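Local coordinates for glutamate receptor IIB (Drosophila melanogaster, PDB 4WXJ), which probably serves as a glutamate-gated postsynaptic ion channel, seen here as its ligand-binding domain, which holds glutamate in a cleft between two lobes, at residues Ala43-Tyr48 / Asn258-Ser263; Ala51-Phe56 / Ile244-Glu249; Ser151-Glu156 / Thr160-Ala165. One frame throughout, in Å; residues are numbered along the deposited sequence.

Contact 1 (Ala43-Tyr48 / Asn258-Ser263); sequences AVDLIY and NKWFNS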
# COMPACT_ATOMS: atom_id res chain seq x y z
N ALA A 43 -11.07 0.92 2.59
CA ALA A 43 -10.95 2.37 2.56
C ALA A 43 -12.31 3.03 2.39
O ALA A 43 -12.53 4.13 2.90
CB ALA A 43 -10.01 2.79 1.45
N VAL A 44 -13.21 2.36 1.68
CA VAL A 44 -14.56 2.89 1.50
C VAL A 44 -15.30 2.91 2.84
O VAL A 44 -15.88 3.93 3.21
CB VAL A 44 -15.36 2.05 0.47
CG1 VAL A 44 -16.79 2.57 0.35
CG2 VAL A 44 -14.67 2.08 -0.88
N ASP A 45 -15.27 1.79 3.55
CA ASP A 45 -15.88 1.71 4.87
C ASP A 45 -15.30 2.74 5.83
O ASP A 45 -16.04 3.37 6.59
CB ASP A 45 -15.70 0.31 5.46
CG ASP A 45 -16.54 -0.75 4.75
OD1 ASP A 45 -17.41 -0.38 3.94
OD2 ASP A 45 -16.31 -1.95 5.03
N LEU A 46 -13.99 2.93 5.80
CA LEU A 46 -13.32 3.81 6.75
C LEU A 46 -13.68 5.28 6.51
O LEU A 46 -13.80 6.05 7.46
CB LEU A 46 -11.81 3.62 6.70
CG LEU A 46 -10.98 4.49 7.65
CD1 LEU A 46 -11.43 4.32 9.10
CD2 LEU A 46 -9.50 4.18 7.51
N ILE A 47 -13.86 5.66 5.25
CA ILE A 47 -14.25 7.02 4.92
C ILE A 47 -15.70 7.26 5.33
O ILE A 47 -16.04 8.34 5.83
CB ILE A 47 -14.08 7.33 3.42
CG1 ILE A 47 -12.59 7.33 3.03
CG2 ILE A 47 -14.71 8.67 3.06
CD1 ILE A 47 -11.76 8.44 3.66
N TYR A 48 -16.56 6.26 5.12
CA TYR A 48 -17.94 6.33 5.57
C TYR A 48 -18.01 6.49 7.09
O TYR A 48 -18.77 7.31 7.60
CB TYR A 48 -18.72 5.08 5.15
CG TYR A 48 -19.40 5.20 3.80
CD1 TYR A 48 -20.57 5.94 3.66
CD2 TYR A 48 -18.89 4.56 2.68
CE1 TYR A 48 -21.20 6.05 2.43
CE2 TYR A 48 -19.51 4.66 1.45
CZ TYR A 48 -20.66 5.40 1.33
OH TYR A 48 -21.29 5.51 0.11
N ASN A 258 -10.46 -7.14 10.29
CA ASN A 258 -10.85 -8.54 10.20
C ASN A 258 -11.83 -8.78 9.05
O ASN A 258 -11.73 -9.76 8.33
CB ASN A 258 -11.48 -9.01 11.52
CG ASN A 258 -10.47 -9.06 12.65
OD1 ASN A 258 -9.28 -9.32 12.44
ND2 ASN A 258 -10.94 -8.81 13.87
N LYS A 259 -12.77 -7.85 8.88
CA LYS A 259 -13.79 -7.97 7.83
C LYS A 259 -13.17 -8.17 6.44
O LYS A 259 -13.67 -8.97 5.65
CB LYS A 259 -14.69 -6.73 7.82
CG LYS A 259 -15.67 -6.69 6.65
CD LYS A 259 -16.52 -5.43 6.67
CE LYS A 259 -17.40 -5.35 5.43
NZ LYS A 259 -18.22 -4.11 5.41
N TRP A 260 -12.10 -7.44 6.16
CA TRP A 260 -11.52 -7.41 4.81
C TRP A 260 -10.26 -8.27 4.65
O TRP A 260 -9.84 -8.53 3.53
CB TRP A 260 -11.21 -5.97 4.41
CG TRP A 260 -12.44 -5.14 4.24
CD1 TRP A 260 -12.93 -4.20 5.11
CD2 TRP A 260 -13.35 -5.17 3.13
NE1 TRP A 260 -14.09 -3.65 4.60
CE2 TRP A 260 -14.37 -4.23 3.39
CE3 TRP A 260 -13.40 -5.91 1.94
CZ2 TRP A 260 -15.42 -4.00 2.51
CZ3 TRP A 260 -14.45 -5.68 1.07
CH2 TRP A 260 -15.44 -4.74 1.36
N PHE A 261 -9.68 -8.71 5.77
CA PHE A 261 -8.41 -9.46 5.72
C PHE A 261 -8.48 -10.87 6.30
O PHE A 261 -7.49 -11.60 6.24
CB PHE A 261 -7.31 -8.67 6.44
CG PHE A 261 -6.85 -7.45 5.69
CD1 PHE A 261 -7.49 -6.23 5.85
CD2 PHE A 261 -5.78 -7.53 4.82
CE1 PHE A 261 -7.06 -5.11 5.16
CE2 PHE A 261 -5.35 -6.41 4.13
CZ PHE A 261 -5.99 -5.20 4.30
N ASN A 262 -9.61 -11.26 6.88
CA ASN A 262 -9.72 -12.61 7.44
C ASN A 262 -9.79 -13.66 6.34
O ASN A 262 -10.07 -13.34 5.18
CB ASN A 262 -10.94 -12.74 8.35
CG ASN A 262 -12.25 -12.85 7.58
OD1 ASN A 262 -12.59 -13.91 7.07
ND2 ASN A 262 -12.99 -11.75 7.50
N SER A 263 -9.54 -14.91 6.71
CA SER A 263 -9.57 -16.02 5.75
C SER A 263 -10.99 -16.28 5.26
O SER A 263 -11.87 -16.65 6.04
CB SER A 263 -8.99 -17.28 6.39
OG SER A 263 -8.98 -18.36 5.47
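Two nitrogens from neighbouring residues, K259 and W260, converge on one carboxylate oxygen, OD2 of D45. The bond from the uncharged indole is the shorter: W260 NE1 donates to D45 OD2 at 2.8 Å, with an N-H...O angle of 146°. The oxygen lies almost in the indole plane, at the ring's edge, yet the donor meets it from well above the carboxylate plane.

The ionic bond comes from the other face of that plane. K259 NZ reaches D45 OD2 at 2.9 Å on the syn side, making a salt bridge with a hydrogen bond in it. With CG anti to the backbone N (chi1 173°) and the chain extended beyond, the lysine runs alongside the tryptophan. Its CE sits 3.4 Å above the W260 indole plane, toward the rim of one face, so the apolar part of the chain also packs. Two donors on one oxygen would be expected to favour a charged D45.

L256 also touches D45. The contact thus ties helix 42-54 to the last turn of helix 252-261, on the surface of lobe 1 in the two-lobed, periplasmic-binding-protein-like fold of ionotropic glutamate receptor ligand-binding domains.

Contact 2 (Ala51-Phe56 / Ile244-Glu249); sequences AQECKF and ILRLSE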
# COMPACT_ATOMS: atom_id res chain seq x y z
N ALA A 51 -16.71 9.87 7.92
CA ALA A 51 -17.66 10.88 7.47
C ALA A 51 -18.77 11.05 8.49
O ALA A 51 -19.24 12.16 8.73
CB ALA A 51 -18.24 10.49 6.12
N GLN A 52 -19.18 9.94 9.10
CA GLN A 52 -20.23 9.97 10.11
C GLN A 52 -19.66 10.46 11.44
O GLN A 52 -20.36 11.11 12.22
CB GLN A 52 -20.84 8.58 10.28
CG GLN A 52 -22.24 8.60 10.88
CD GLN A 52 -22.46 7.48 11.88
OE1 GLN A 52 -21.97 6.37 11.72
NE2 GLN A 52 -23.20 7.79 12.94
N GLU A 53 -18.40 10.14 11.69
CA GLU A 53 -17.74 10.50 12.94
C GLU A 53 -17.33 11.97 12.94
O GLU A 53 -17.50 12.68 13.94
CB GLU A 53 -16.52 9.62 13.18
CG GLU A 53 -15.84 9.82 14.52
CD GLU A 53 -16.73 9.41 15.69
OE1 GLU A 53 -17.57 8.50 15.51
OE2 GLU A 53 -16.57 9.99 16.78
N CYS A 54 -16.78 12.43 11.82
CA CYS A 54 -16.25 13.78 11.70
C CYS A 54 -17.23 14.74 11.04
O CYS A 54 -16.98 15.94 10.97
CB CYS A 54 -14.93 13.76 10.92
SG CYS A 54 -13.68 12.64 11.60
N LYS A 55 -18.34 14.20 10.55
CA LYS A 55 -19.39 14.99 9.91
C LYS A 55 -18.88 15.76 8.69
O LYS A 55 -18.56 16.94 8.78
CB LYS A 55 -20.02 15.96 10.91
CG LYS A 55 -20.68 15.28 12.11
CD LYS A 55 -21.71 14.24 11.68
CE LYS A 55 -22.39 13.59 12.87
NZ LYS A 55 -23.17 12.39 12.45
N PHE A 56 -18.82 15.06 7.56
CA PHE A 56 -18.50 15.69 6.28
C PHE A 56 -19.06 14.84 5.15
O PHE A 56 -19.25 13.63 5.30
CB PHE A 56 -16.98 15.87 6.11
CG PHE A 56 -16.20 14.58 6.11
CD1 PHE A 56 -16.16 13.77 4.99
CD2 PHE A 56 -15.48 14.19 7.23
CE1 PHE A 56 -15.44 12.59 4.99
CE2 PHE A 56 -14.75 13.01 7.24
CZ PHE A 56 -14.73 12.21 6.11
N ILE A 244 -10.08 8.92 13.62
CA ILE A 244 -9.39 7.65 13.46
C ILE A 244 -9.11 7.01 14.83
O ILE A 244 -9.29 5.81 15.02
CB ILE A 244 -8.07 7.82 12.68
CG1 ILE A 244 -8.37 8.15 11.22
CG2 ILE A 244 -7.22 6.55 12.76
CD1 ILE A 244 -7.16 8.66 10.44
N LEU A 245 -8.65 7.83 15.77
CA LEU A 245 -8.34 7.36 17.11
C LEU A 245 -9.60 6.93 17.87
O LEU A 245 -9.54 6.00 18.68
CB LEU A 245 -7.59 8.44 17.89
CG LEU A 245 -6.18 8.71 17.38
CD1 LEU A 245 -5.64 10.03 17.90
CD2 LEU A 245 -5.24 7.57 17.76
N ARG A 246 -10.72 7.59 17.62
CA ARG A 246 -11.99 7.19 18.23
C ARG A 246 -12.36 5.78 17.77
O ARG A 246 -12.64 4.91 18.59
CB ARG A 246 -13.11 8.17 17.87
CG ARG A 246 -14.46 7.81 18.46
CD ARG A 246 -14.51 8.09 19.96
NE ARG A 246 -15.15 9.37 20.24
CZ ARG A 246 -14.99 10.06 21.36
NH1 ARG A 246 -14.20 9.60 22.33
NH2 ARG A 246 -15.62 11.21 21.52
N LEU A 247 -12.37 5.58 16.46
CA LEU A 247 -12.71 4.29 15.88
C LEU A 247 -11.75 3.20 16.36
O LEU A 247 -12.15 2.06 16.58
CB LEU A 247 -12.69 4.37 14.35
CG LEU A 247 -13.66 5.38 13.72
CD1 LEU A 247 -13.42 5.50 12.22
CD2 LEU A 247 -15.10 4.99 14.00
N SER A 248 -10.48 3.56 16.52
CA SER A 248 -9.47 2.62 16.99
C SER A 248 -9.76 2.18 18.42
O SER A 248 -9.81 0.99 18.71
CB SER A 248 -8.08 3.25 16.91
OG SER A 248 -7.09 2.35 17.38
N GLU A 249 -9.96 3.15 19.30
CA GLU A 249 -10.14 2.87 20.72
C GLU A 249 -11.46 2.15 21.00
O GLU A 249 -11.57 1.40 21.96
CB GLU A 249 -10.05 4.17 21.53
CG GLU A 249 -8.65 4.79 21.51
CD GLU A 249 -8.60 6.17 22.13
OE1 GLU A 249 -9.62 6.62 22.69
OE2 GLU A 249 -7.52 6.81 22.06
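E53 and R246 meet through a long, loose ionic contact at the surface. E53 OE2 lies 3.8 Å from R246 NE, which qualifies as a salt bridge but is too far for a hydrogen bond. The carboxylate oxygen stands at the edge of the guanidinium, near its plane, while the two flat groups are turned 85° to each other; the paired, coplanar arrangement in which both oxygens meet two N-H groups is therefore absent.

Van der Waals contact is closer than the charge contact: E53 OE2 comes within 3.5 Å of R246 CG. Both side chains leave with CG anti to the backbone N and then bend at chi2 (65° in E53), and the two chains cross at about a right angle between backbones whose nearest CA atoms, of E53 and R246, are 8.5 Å apart. L247 CD2 also comes to 4.5 Å from E53 OE1, and L247 packs on L46, M49 and L50 of helix 42-54 as well.

Backbone and side-chain bonds within 51-56 shape the chain where it leaves this helix. K55 has a positive phi, and F56 N reaches back to A51 O at 3.2 Å. K55 NZ donates to Q52 O at 3.1 Å, in the carbonyl plane and on a lone pair (C=O...N 141°). One face of the F56 ring lies against A51, whose CA is 3.5 Å above the ring plane, and L240 also touches this ring.

The polar pair thus rims an apolar interface between helix 42-54 and helix 237-250. These helices come from chain parts far apart in sequence that meet in lobe 1, as in other ionotropic glutamate receptor ligand-binding domains.

Contact 3 (Ser151-Glu156 / Thr160-Ala165); sequences SVYFSE and TDNRMA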
# COMPACT_ATOMS: atom_id res chain seq x y z
N SER A 151 10.03 -0.22 -1.94
CA SER A 151 11.26 0.18 -2.61
C SER A 151 12.05 1.16 -1.75
O SER A 151 13.28 1.11 -1.70
CB SER A 151 10.97 0.82 -3.97
OG SER A 151 10.67 -0.17 -4.94
N VAL A 152 11.33 2.06 -1.08
CA VAL A 152 11.96 3.06 -0.22
C VAL A 152 12.69 2.39 0.93
O VAL A 152 13.75 2.86 1.35
CB VAL A 152 10.92 4.05 0.35
CG1 VAL A 152 11.57 5.01 1.35
CG2 VAL A 152 10.26 4.84 -0.78
N TYR A 153 12.13 1.31 1.46
CA TYR A 153 12.73 0.61 2.59
C TYR A 153 14.14 0.14 2.26
O TYR A 153 15.04 0.21 3.09
CB TYR A 153 11.87 -0.59 3.01
CG TYR A 153 12.53 -1.46 4.06
CD1 TYR A 153 13.31 -2.55 3.69
CD2 TYR A 153 12.38 -1.19 5.41
CE1 TYR A 153 13.92 -3.35 4.64
CE2 TYR A 153 12.99 -1.99 6.37
CZ TYR A 153 13.76 -3.06 5.98
OH TYR A 153 14.36 -3.86 6.93
N PHE A 154 14.33 -0.33 1.03
CA PHE A 154 15.63 -0.85 0.60
C PHE A 154 16.53 0.25 0.04
O PHE A 154 17.72 0.28 0.34
CB PHE A 154 15.43 -1.95 -0.44
CG PHE A 154 14.79 -3.20 0.12
CD1 PHE A 154 15.54 -4.11 0.84
CD2 PHE A 154 13.44 -3.44 -0.08
CE1 PHE A 154 14.95 -5.25 1.36
CE2 PHE A 154 12.85 -4.58 0.43
CZ PHE A 154 13.61 -5.49 1.15
N SER A 155 15.97 1.14 -0.77
CA SER A 155 16.77 2.15 -1.45
C SER A 155 17.35 3.19 -0.48
O SER A 155 18.39 3.78 -0.76
CB SER A 155 15.94 2.85 -2.53
OG SER A 155 14.88 3.60 -1.97
N GLU A 156 16.69 3.39 0.65
CA GLU A 156 17.11 4.41 1.62
C GLU A 156 17.93 3.83 2.78
O GLU A 156 18.52 4.58 3.56
CB GLU A 156 15.89 5.14 2.18
CG GLU A 156 15.14 5.97 1.15
CD GLU A 156 15.96 7.13 0.62
OE1 GLU A 156 16.59 7.84 1.44
OE2 GLU A 156 15.99 7.33 -0.61
N THR A 160 23.71 -3.10 5.36
CA THR A 160 24.44 -3.80 4.31
C THR A 160 23.58 -4.82 3.56
O THR A 160 23.61 -4.88 2.33
CB THR A 160 25.68 -4.51 4.88
OG1 THR A 160 26.50 -3.56 5.56
CG2 THR A 160 26.49 -5.18 3.77
N ASP A 161 22.82 -5.62 4.30
CA ASP A 161 21.98 -6.64 3.69
C ASP A 161 20.87 -6.01 2.84
O ASP A 161 20.52 -6.55 1.79
CB ASP A 161 21.36 -7.54 4.76
CG ASP A 161 22.29 -8.67 5.17
OD1 ASP A 161 23.52 -8.53 5.00
OD2 ASP A 161 21.78 -9.71 5.65
N ASN A 162 20.33 -4.88 3.28
CA ASN A 162 19.31 -4.18 2.51
C ASN A 162 19.92 -3.51 1.28
O ASN A 162 19.29 -3.46 0.22
CB ASN A 162 18.59 -3.15 3.37
CG ASN A 162 17.65 -3.79 4.38
OD1 ASN A 162 17.23 -4.93 4.21
ND2 ASN A 162 17.31 -3.05 5.43
N ARG A 163 21.14 -3.00 1.42
CA ARG A 163 21.87 -2.47 0.27
C ARG A 163 22.07 -3.54 -0.79
O ARG A 163 21.90 -3.28 -1.98
CB ARG A 163 23.24 -1.92 0.70
CG ARG A 163 23.19 -0.58 1.41
CD ARG A 163 24.59 -0.16 1.83
NE ARG A 163 24.64 1.20 2.35
CZ ARG A 163 24.75 2.30 1.60
NH1 ARG A 163 24.81 2.21 0.28
NH2 ARG A 163 24.78 3.49 2.18
N MET A 164 22.45 -4.74 -0.36
CA MET A 164 22.67 -5.85 -1.29
C MET A 164 21.38 -6.24 -1.99
O MET A 164 21.38 -6.51 -3.19
CB MET A 164 23.25 -7.06 -0.55
CG MET A 164 24.71 -6.90 -0.15
SD MET A 164 25.57 -8.48 0.04
CE MET A 164 24.85 -9.10 1.55
N ALA A 165 20.28 -6.26 -1.25
CA ALA A 165 18.97 -6.53 -1.83
C ALA A 165 18.66 -5.51 -2.93
O ALA A 165 18.23 -5.87 -4.02
CB ALA A 165 17.89 -6.48 -0.77
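The amide nitrogen of N162 meets two hydroxyls, one of them weakly. ND2 donates a weak hydrogen bond to Y153 OH, 3.4 Å long with an N-H...O angle of 150°, and is also hydrogen-bonded to S157 OG in the short connection between the helices. The asparagine has CG anti to its carbonyl carbon, which sends the amide across toward helix 149-155. There it crosses the F154 side chain, its plane 85° from that ring, and OD1 approaches F154 CE1 to 3.7 Å. If an alanine stood here, Y153 OH and S157 OG would probably lose this common donor and a gap would be likely to open beside the two rings.

Apolar packing adds to this on the F154 ring. A165 CB lies 3.7 Å from F154 CD1, and L131, W166 and F221 also touch the phenylalanine. Within the first helix, Y153 CD1 sits 3.6 Å above the centre of one F154 face, while F154 CD2 lies at the edge of the Y153 ring, in its plane.

The two segments form two helices joined by a short connection in lobe 2 of the ligand-binding domain. Their axes approach to 8.8 Å and the N-to-C directions differ by 117°, so the second helix runs obliquely to the first, not antiparallel to it. N162 N bonds to D159 OD1 just before the second helix.

Helix 149-155 carries A149 and T150, both glutamate-binding, at its start; the side chain of Y153 comes about 8 Å from the bound glutamate. S151 OG bonds to T144 OG1 and I145 O, and S151 O accepts from both the backbone N and OG of S155, the latter at 3.0 Å from above the carbonyl plane.

In the fold
Contacts 1 and 2 share helix 42-54 and belong to one packing unit in lobe 1: their centres are 15 Å apart, and L46 CD1 touches L247 CD1 at 3.9 Å. Their other helices, 237-250 and 252-261, follow each other in sequence, with contact 2 nested inside the loop closed by contact 1. Contact 3, nested inside both, lies on the opposite side of the chain's centre, 31 Å from contact 1 and 36 Å from contact 2 between centres. Glutamate sits between the lobes. Contact 3 adjoins its site through T150, while in contact 1 the W260 side chain is about 11 Å from that of glutamate-binding D96; contact 2 lies away from the pocket.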